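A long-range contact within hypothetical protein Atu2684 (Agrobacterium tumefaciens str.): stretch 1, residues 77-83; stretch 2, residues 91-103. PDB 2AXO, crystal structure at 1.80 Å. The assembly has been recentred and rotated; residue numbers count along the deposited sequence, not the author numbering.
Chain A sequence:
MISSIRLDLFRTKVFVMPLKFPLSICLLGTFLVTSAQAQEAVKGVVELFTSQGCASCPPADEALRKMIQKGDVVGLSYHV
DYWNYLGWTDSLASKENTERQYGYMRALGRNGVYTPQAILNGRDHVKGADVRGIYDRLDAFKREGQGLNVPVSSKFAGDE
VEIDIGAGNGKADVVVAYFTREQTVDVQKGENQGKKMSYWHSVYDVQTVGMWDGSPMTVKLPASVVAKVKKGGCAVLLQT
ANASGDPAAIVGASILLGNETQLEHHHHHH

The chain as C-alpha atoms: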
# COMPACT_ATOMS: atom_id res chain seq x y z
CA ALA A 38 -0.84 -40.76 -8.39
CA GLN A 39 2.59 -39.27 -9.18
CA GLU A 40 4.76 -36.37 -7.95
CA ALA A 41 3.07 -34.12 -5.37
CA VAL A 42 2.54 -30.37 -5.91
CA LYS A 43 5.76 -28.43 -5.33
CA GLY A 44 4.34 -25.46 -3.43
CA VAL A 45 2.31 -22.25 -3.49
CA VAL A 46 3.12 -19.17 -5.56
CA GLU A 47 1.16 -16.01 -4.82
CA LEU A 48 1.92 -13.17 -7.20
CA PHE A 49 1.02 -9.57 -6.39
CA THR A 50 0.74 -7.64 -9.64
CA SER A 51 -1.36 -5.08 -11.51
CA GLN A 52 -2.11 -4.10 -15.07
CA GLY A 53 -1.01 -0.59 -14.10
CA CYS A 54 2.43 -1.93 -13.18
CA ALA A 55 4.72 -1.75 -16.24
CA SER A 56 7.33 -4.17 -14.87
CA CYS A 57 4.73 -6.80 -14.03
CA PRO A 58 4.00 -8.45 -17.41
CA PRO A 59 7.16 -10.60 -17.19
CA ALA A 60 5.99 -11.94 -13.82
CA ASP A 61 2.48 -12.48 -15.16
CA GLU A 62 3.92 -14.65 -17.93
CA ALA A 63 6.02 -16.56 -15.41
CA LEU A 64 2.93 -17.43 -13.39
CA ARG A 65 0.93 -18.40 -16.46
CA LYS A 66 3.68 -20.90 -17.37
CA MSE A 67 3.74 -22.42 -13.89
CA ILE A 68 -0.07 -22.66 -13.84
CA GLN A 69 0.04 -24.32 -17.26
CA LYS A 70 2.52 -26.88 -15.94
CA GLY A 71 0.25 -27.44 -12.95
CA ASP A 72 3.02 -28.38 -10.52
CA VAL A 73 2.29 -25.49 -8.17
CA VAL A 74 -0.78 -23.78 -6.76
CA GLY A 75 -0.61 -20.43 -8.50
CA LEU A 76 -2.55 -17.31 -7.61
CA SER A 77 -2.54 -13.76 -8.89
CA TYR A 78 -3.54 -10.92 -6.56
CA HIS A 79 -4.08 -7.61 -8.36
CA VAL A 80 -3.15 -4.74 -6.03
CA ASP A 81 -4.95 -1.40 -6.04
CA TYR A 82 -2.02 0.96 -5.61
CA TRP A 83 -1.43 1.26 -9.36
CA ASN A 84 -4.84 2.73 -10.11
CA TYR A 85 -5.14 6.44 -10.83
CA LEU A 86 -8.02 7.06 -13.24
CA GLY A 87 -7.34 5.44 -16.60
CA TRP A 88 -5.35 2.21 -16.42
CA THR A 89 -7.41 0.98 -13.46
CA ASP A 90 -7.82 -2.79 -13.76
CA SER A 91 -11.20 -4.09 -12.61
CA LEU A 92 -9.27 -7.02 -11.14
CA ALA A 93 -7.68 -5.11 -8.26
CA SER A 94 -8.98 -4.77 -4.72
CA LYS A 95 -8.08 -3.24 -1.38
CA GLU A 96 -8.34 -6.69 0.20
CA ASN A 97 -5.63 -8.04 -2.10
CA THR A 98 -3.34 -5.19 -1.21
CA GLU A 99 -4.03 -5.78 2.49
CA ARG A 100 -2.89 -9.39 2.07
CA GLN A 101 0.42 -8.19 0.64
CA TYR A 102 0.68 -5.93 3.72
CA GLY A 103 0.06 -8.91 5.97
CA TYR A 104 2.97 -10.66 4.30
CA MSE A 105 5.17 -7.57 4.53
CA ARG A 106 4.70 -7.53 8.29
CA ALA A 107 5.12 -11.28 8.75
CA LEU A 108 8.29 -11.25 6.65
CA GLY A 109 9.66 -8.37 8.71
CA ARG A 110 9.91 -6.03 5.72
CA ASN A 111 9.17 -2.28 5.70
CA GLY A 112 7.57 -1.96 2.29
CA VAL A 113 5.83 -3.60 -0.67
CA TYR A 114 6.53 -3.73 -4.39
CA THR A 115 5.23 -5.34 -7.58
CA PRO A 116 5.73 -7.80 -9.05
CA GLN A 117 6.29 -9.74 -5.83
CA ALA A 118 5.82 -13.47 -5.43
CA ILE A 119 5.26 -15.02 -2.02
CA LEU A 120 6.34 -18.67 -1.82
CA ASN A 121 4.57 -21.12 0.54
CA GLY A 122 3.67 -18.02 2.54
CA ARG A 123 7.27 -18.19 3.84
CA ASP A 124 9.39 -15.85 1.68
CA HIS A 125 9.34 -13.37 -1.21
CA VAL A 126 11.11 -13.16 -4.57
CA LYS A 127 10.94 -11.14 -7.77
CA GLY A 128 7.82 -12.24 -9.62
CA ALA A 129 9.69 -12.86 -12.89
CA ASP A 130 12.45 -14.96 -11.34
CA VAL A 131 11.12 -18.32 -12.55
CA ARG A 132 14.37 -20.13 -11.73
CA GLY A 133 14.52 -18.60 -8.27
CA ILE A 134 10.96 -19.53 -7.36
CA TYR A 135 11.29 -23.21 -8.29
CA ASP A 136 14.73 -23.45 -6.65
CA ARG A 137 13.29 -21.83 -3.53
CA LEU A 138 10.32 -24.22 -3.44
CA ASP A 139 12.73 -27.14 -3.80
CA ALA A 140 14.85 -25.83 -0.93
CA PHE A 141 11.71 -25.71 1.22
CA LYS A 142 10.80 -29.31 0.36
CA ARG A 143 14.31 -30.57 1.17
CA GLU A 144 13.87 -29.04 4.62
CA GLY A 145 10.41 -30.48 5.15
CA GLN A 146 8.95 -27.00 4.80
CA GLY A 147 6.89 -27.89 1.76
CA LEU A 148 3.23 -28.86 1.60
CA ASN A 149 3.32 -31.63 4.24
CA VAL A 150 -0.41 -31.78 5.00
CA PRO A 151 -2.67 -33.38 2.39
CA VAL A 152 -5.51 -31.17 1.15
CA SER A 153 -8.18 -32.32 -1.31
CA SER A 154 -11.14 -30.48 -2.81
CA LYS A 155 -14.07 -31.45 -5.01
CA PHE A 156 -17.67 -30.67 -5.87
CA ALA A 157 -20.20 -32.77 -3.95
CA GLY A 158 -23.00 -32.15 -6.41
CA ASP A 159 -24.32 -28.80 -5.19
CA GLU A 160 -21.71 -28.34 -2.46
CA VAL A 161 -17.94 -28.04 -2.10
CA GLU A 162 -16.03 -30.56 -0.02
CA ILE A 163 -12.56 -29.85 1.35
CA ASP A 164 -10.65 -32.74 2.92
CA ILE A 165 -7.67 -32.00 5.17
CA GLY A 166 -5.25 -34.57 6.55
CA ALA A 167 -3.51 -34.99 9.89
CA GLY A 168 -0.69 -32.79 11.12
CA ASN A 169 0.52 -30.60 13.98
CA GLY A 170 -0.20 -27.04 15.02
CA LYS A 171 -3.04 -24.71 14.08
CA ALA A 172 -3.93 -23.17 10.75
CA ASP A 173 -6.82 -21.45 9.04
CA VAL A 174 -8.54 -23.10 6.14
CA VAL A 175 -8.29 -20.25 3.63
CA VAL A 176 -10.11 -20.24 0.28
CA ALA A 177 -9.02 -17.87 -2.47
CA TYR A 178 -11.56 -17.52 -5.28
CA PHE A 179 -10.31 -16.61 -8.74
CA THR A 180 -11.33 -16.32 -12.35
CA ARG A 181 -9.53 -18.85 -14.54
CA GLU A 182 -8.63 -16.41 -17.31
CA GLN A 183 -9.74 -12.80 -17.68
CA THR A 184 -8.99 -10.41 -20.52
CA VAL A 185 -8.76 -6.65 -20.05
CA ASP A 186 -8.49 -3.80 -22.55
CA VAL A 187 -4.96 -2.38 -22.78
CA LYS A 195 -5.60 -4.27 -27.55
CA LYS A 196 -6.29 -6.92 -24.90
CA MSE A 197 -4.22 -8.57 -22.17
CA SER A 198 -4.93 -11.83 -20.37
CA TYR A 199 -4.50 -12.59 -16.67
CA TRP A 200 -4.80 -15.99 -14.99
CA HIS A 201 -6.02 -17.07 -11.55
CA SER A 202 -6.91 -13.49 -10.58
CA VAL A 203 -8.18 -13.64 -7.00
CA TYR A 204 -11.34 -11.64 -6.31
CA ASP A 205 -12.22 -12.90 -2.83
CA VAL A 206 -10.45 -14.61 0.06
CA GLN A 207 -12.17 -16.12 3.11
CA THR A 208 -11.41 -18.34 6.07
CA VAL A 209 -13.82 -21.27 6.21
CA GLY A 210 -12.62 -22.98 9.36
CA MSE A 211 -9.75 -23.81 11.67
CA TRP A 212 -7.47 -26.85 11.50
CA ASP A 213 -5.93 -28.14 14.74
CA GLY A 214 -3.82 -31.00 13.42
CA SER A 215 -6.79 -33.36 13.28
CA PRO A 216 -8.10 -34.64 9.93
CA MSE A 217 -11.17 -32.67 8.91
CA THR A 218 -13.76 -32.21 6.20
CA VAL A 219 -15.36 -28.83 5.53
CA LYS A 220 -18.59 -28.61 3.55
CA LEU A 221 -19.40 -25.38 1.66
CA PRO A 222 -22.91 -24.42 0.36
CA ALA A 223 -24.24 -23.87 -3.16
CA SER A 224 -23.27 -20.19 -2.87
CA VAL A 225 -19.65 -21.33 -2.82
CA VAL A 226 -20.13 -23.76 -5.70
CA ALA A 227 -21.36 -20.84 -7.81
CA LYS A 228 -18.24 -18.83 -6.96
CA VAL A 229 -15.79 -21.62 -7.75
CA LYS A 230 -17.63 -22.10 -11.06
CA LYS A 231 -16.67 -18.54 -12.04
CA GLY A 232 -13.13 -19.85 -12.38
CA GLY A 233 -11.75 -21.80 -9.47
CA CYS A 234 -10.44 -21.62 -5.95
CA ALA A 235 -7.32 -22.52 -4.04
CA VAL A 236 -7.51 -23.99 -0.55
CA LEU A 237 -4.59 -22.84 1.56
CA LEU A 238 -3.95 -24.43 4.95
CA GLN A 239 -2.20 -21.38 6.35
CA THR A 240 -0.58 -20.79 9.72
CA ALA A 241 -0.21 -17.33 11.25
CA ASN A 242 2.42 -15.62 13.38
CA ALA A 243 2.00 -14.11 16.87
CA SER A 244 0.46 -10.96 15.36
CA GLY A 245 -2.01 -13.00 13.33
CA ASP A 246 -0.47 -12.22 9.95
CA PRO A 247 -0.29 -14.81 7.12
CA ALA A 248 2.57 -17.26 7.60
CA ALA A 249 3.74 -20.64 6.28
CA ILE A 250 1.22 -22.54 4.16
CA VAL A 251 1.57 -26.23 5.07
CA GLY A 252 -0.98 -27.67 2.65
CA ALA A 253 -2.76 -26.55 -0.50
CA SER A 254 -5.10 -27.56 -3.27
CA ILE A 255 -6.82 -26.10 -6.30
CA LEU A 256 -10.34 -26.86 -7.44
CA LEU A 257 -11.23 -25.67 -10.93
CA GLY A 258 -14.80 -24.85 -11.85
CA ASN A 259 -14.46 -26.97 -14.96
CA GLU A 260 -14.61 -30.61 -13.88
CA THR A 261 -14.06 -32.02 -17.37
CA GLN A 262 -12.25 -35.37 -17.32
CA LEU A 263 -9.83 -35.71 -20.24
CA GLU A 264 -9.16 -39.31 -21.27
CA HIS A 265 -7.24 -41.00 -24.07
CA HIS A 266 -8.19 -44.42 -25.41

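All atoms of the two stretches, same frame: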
# COMPACT_ATOMS: atom_id res chain seq x y z
N SER A 77 -2.90 -15.12 -8.54
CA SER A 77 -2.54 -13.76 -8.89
C SER A 77 -3.43 -12.79 -8.11
O SER A 77 -4.66 -12.86 -8.20
CB SER A 77 -2.72 -13.53 -10.39
OG SER A 77 -2.44 -12.19 -10.72
N TYR A 78 -2.81 -11.91 -7.34
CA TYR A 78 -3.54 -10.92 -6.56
C TYR A 78 -3.28 -9.52 -7.12
O TYR A 78 -2.20 -8.97 -6.92
CB TYR A 78 -3.10 -10.91 -5.09
CG TYR A 78 -3.38 -12.17 -4.32
CD1 TYR A 78 -2.50 -13.25 -4.38
CD2 TYR A 78 -4.52 -12.29 -3.52
CE1 TYR A 78 -2.75 -14.41 -3.65
CE2 TYR A 78 -4.77 -13.44 -2.79
CZ TYR A 78 -3.88 -14.50 -2.86
OH TYR A 78 -4.13 -15.65 -2.14
N HIS A 79 -4.26 -8.95 -7.81
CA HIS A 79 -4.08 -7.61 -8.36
C HIS A 79 -4.22 -6.58 -7.25
O HIS A 79 -5.24 -6.51 -6.57
CB HIS A 79 -5.12 -7.34 -9.45
CG HIS A 79 -4.85 -8.08 -10.73
ND1 HIS A 79 -4.93 -9.45 -10.84
CD2 HIS A 79 -4.49 -7.62 -11.96
CE1 HIS A 79 -4.64 -9.81 -12.08
NE2 HIS A 79 -4.37 -8.72 -12.77
N VAL A 80 -3.17 -5.78 -7.06
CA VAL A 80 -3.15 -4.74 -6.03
C VAL A 80 -3.81 -3.46 -6.54
O VAL A 80 -3.88 -3.23 -7.75
CB VAL A 80 -1.71 -4.44 -5.57
CG1 VAL A 80 -1.12 -5.67 -4.91
CG2 VAL A 80 -0.85 -4.01 -6.76
N ASP A 81 -4.28 -2.62 -5.63
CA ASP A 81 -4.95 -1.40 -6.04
C ASP A 81 -4.09 -0.15 -6.08
O ASP A 81 -4.53 0.90 -6.55
CB ASP A 81 -6.17 -1.14 -5.13
CG ASP A 81 -5.77 -0.79 -3.70
OD1 ASP A 81 -4.57 -0.90 -3.36
OD2 ASP A 81 -6.66 -0.42 -2.92
N TYR A 82 -2.84 -0.24 -5.62
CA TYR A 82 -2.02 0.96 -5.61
C TYR A 82 -1.38 1.39 -6.93
O TYR A 82 -0.44 2.17 -6.95
CB TYR A 82 -0.96 0.86 -4.50
CG TYR A 82 -0.09 -0.37 -4.49
CD1 TYR A 82 0.94 -0.53 -5.42
CD2 TYR A 82 -0.22 -1.32 -3.49
CE1 TYR A 82 1.83 -1.60 -5.34
CE2 TYR A 82 0.66 -2.39 -3.39
CZ TYR A 82 1.68 -2.52 -4.31
OH TYR A 82 2.58 -3.55 -4.18
N TRP A 83 -1.92 0.89 -8.04
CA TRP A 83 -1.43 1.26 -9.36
C TRP A 83 -2.55 1.92 -10.14
O TRP A 83 -2.39 2.27 -11.31
CB TRP A 83 -0.91 0.04 -10.13
CG TRP A 83 0.44 -0.39 -9.70
CD1 TRP A 83 0.75 -1.45 -8.89
CD2 TRP A 83 1.68 0.25 -10.03
NE1 TRP A 83 2.11 -1.52 -8.71
CE2 TRP A 83 2.70 -0.49 -9.39
CE3 TRP A 83 2.02 1.37 -10.79
CZ2 TRP A 83 4.06 -0.14 -9.50
CZ3 TRP A 83 3.37 1.71 -10.91
CH2 TRP A 83 4.37 0.96 -10.26
N SER A 91 -10.03 -3.70 -13.39
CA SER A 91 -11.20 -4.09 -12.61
C SER A 91 -10.93 -5.41 -11.89
O SER A 91 -11.86 -6.06 -11.41
CB SER A 91 -12.41 -4.24 -13.53
OG SER A 91 -13.58 -4.50 -12.77
N LEU A 92 -9.66 -5.79 -11.80
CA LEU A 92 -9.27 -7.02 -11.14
C LEU A 92 -8.60 -6.75 -9.80
O LEU A 92 -8.32 -7.68 -9.04
CB LEU A 92 -8.32 -7.83 -12.02
CG LEU A 92 -8.95 -8.58 -13.20
CD1 LEU A 92 -7.86 -9.10 -14.11
CD2 LEU A 92 -9.81 -9.72 -12.66
N ALA A 93 -8.33 -5.48 -9.51
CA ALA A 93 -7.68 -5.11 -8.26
C ALA A 93 -8.66 -4.92 -7.12
O ALA A 93 -9.86 -4.73 -7.34
CB ALA A 93 -6.87 -3.84 -8.46
N SER A 94 -8.15 -4.97 -5.90
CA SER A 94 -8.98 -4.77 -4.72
C SER A 94 -8.12 -4.38 -3.53
O SER A 94 -6.93 -4.70 -3.46
CB SER A 94 -9.77 -6.04 -4.39
OG SER A 94 -8.97 -6.98 -3.71
N LYS A 95 -8.75 -3.69 -2.59
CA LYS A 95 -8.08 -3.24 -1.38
C LYS A 95 -7.71 -4.45 -0.54
O LYS A 95 -6.67 -4.48 0.11
CB LYS A 95 -9.03 -2.31 -0.61
CG LYS A 95 -8.37 -1.38 0.39
CD LYS A 95 -8.10 -2.07 1.71
CE LYS A 95 -7.49 -1.09 2.71
NZ LYS A 95 -6.18 -0.54 2.24
N GLU A 96 -8.57 -5.47 -0.56
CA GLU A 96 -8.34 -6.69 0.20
C GLU A 96 -7.07 -7.40 -0.26
O GLU A 96 -6.32 -7.94 0.55
CB GLU A 96 -9.54 -7.63 0.07
CG GLU A 96 -10.80 -7.17 0.80
CD GLU A 96 -11.31 -5.83 0.30
OE1 GLU A 96 -11.57 -5.70 -0.92
OE2 GLU A 96 -11.46 -4.90 1.12
N ASN A 97 -6.83 -7.40 -1.57
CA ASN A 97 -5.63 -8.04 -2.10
C ASN A 97 -4.40 -7.30 -1.62
O ASN A 97 -3.40 -7.91 -1.24
CB ASN A 97 -5.64 -8.04 -3.62
CG ASN A 97 -6.57 -9.07 -4.19
OD1 ASN A 97 -7.06 -9.93 -3.47
ND2 ASN A 97 -6.81 -9.00 -5.50
N THR A 98 -4.47 -5.97 -1.65
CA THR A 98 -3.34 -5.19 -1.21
C THR A 98 -3.10 -5.44 0.28
O THR A 98 -1.96 -5.58 0.72
CB THR A 98 -3.57 -3.68 -1.46
OG1 THR A 98 -3.89 -3.47 -2.84
CG2 THR A 98 -2.30 -2.89 -1.13
N GLU A 99 -4.18 -5.53 1.06
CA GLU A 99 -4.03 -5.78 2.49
C GLU A 99 -3.32 -7.11 2.75
O GLU A 99 -2.57 -7.23 3.72
CB GLU A 99 -5.39 -5.76 3.18
CG GLU A 99 -6.04 -4.39 3.16
CD GLU A 99 -7.29 -4.32 4.00
OE1 GLU A 99 -8.19 -5.17 3.80
OE2 GLU A 99 -7.38 -3.41 4.85
N ARG A 100 -3.55 -8.10 1.89
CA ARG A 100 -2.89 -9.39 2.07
C ARG A 100 -1.39 -9.21 1.85
O ARG A 100 -0.58 -9.78 2.57
CB ARG A 100 -3.46 -10.44 1.11
CG ARG A 100 -2.87 -11.84 1.28
CD ARG A 100 -3.71 -12.87 0.53
NE ARG A 100 -3.18 -14.24 0.59
CZ ARG A 100 -3.20 -15.01 1.68
NH1 ARG A 100 -3.72 -14.56 2.82
NH2 ARG A 100 -2.73 -16.24 1.62
N GLN A 101 -1.01 -8.40 0.86
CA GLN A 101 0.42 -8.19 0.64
C GLN A 101 1.01 -7.47 1.86
O GLN A 101 2.18 -7.67 2.19
CB GLN A 101 0.67 -7.39 -0.64
CG GLN A 101 2.15 -7.20 -0.96
CD GLN A 101 2.36 -6.46 -2.27
OE1 GLN A 101 1.61 -5.54 -2.61
NE2 GLN A 101 3.40 -6.83 -3.01
N TYR A 102 0.21 -6.64 2.53
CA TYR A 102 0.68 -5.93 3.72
C TYR A 102 0.89 -6.95 4.84
O TYR A 102 1.87 -6.88 5.59
CB TYR A 102 -0.34 -4.89 4.20
CG TYR A 102 -0.58 -3.75 3.25
CD1 TYR A 102 0.44 -3.27 2.43
CD2 TYR A 102 -1.81 -3.10 3.21
CE1 TYR A 102 0.23 -2.18 1.59
CE2 TYR A 102 -2.03 -2.01 2.38
CZ TYR A 102 -0.99 -1.55 1.57
OH TYR A 102 -1.18 -0.45 0.77
N GLY A 103 -0.04 -7.89 4.95
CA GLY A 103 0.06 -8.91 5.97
C GLY A 103 1.37 -9.66 5.82
O GLY A 103 2.05 -9.96 6.81
O HOH W 1 -6.85 -10.11 -8.58

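Strand residues 77-79 and the helix that starts at Lys 95 do not run alongside each other: their axes pass 7.6 Å apart at closest, with 113° between their N-to-C directions. Residues 78 to 82 all take part in the contact. His 79 lies beside Ala 93, with CA atoms 4.4 Å apart, and Val 80 lies beside Thr 98, with CA atoms 4.8 Å apart. Ala 93 CB sits 3.1 Å from Val 80 O.

The carbonyl of His 79 organises the junction. His 79 O accepts a hydrogen bond from Asn 97 ND2 at 3.1 Å, nearly straight at 161°, and a weak one from Ser 94 N at 3.4 Å; Ala 93 CA adds a CA-H...O contact to the same His 79 O at 3.3 Å. One backbone acceptor thus gathers both the residues leading into the helix and a side chain from its first turn. Ser 94 is meanwhile the N-cap. Its CA-to-CB bond points away from stretch 1, and Ser 94 OG accepts from Asn 97 N at 3.1 Å. Asn 97 is consequently held twice, its backbone NH by the cap and its side-chain amide by the strand, so the start of the helix and its docking are fixed together. On the backbone NH side of His 79 a water takes over: it accepts from His 79 N at 2.9 Å and donates to Leu 92 O, also at 2.9 Å, bridging His 79 N and Leu 92 O, which are not bonded directly.

The side chains continue this pattern. The His 79 ring is covered on one face by Leu 92, whose CB lies 3.8 Å from the ring centroid and 13° off the normal, a CH-pi contact. Tyr 78 presents its ring edge to Asn 97, with CD2 3.5 Å from OD1, while its OH comes within 3.2 Å of Arg 100 NE.

Further along, polar pairs are set into the packing. Asp 81, chi1 in p, directs its carboxylate to the helix, where Thr 98 OG1 donates to Asp 81 OD1 at 2.7 Å. Thr 98 OG1 also packs 3.6 Å from Val 80 CB, although the CA-to-CB bond of Val 80 points away overall. The Thr 98 methyl is used as well: CG2 meets the edge of the Tyr 82 ring at 3.5 Å from CD2. One turn on, Gln 101 extends with chi1 and chi2 both t, and its OE1 accepts from Tyr 82 OH at 2.7 Å.

The rule to read here is one of spacing. Asn 97, Thr 98 and Gln 101 share one side of the helix, and each makes a hydrogen bond to a different residue of stretch 1, His 79, Asp 81 and Tyr 82 in turn, with Asn 97 and Thr 98 donating and Gln 101 accepting.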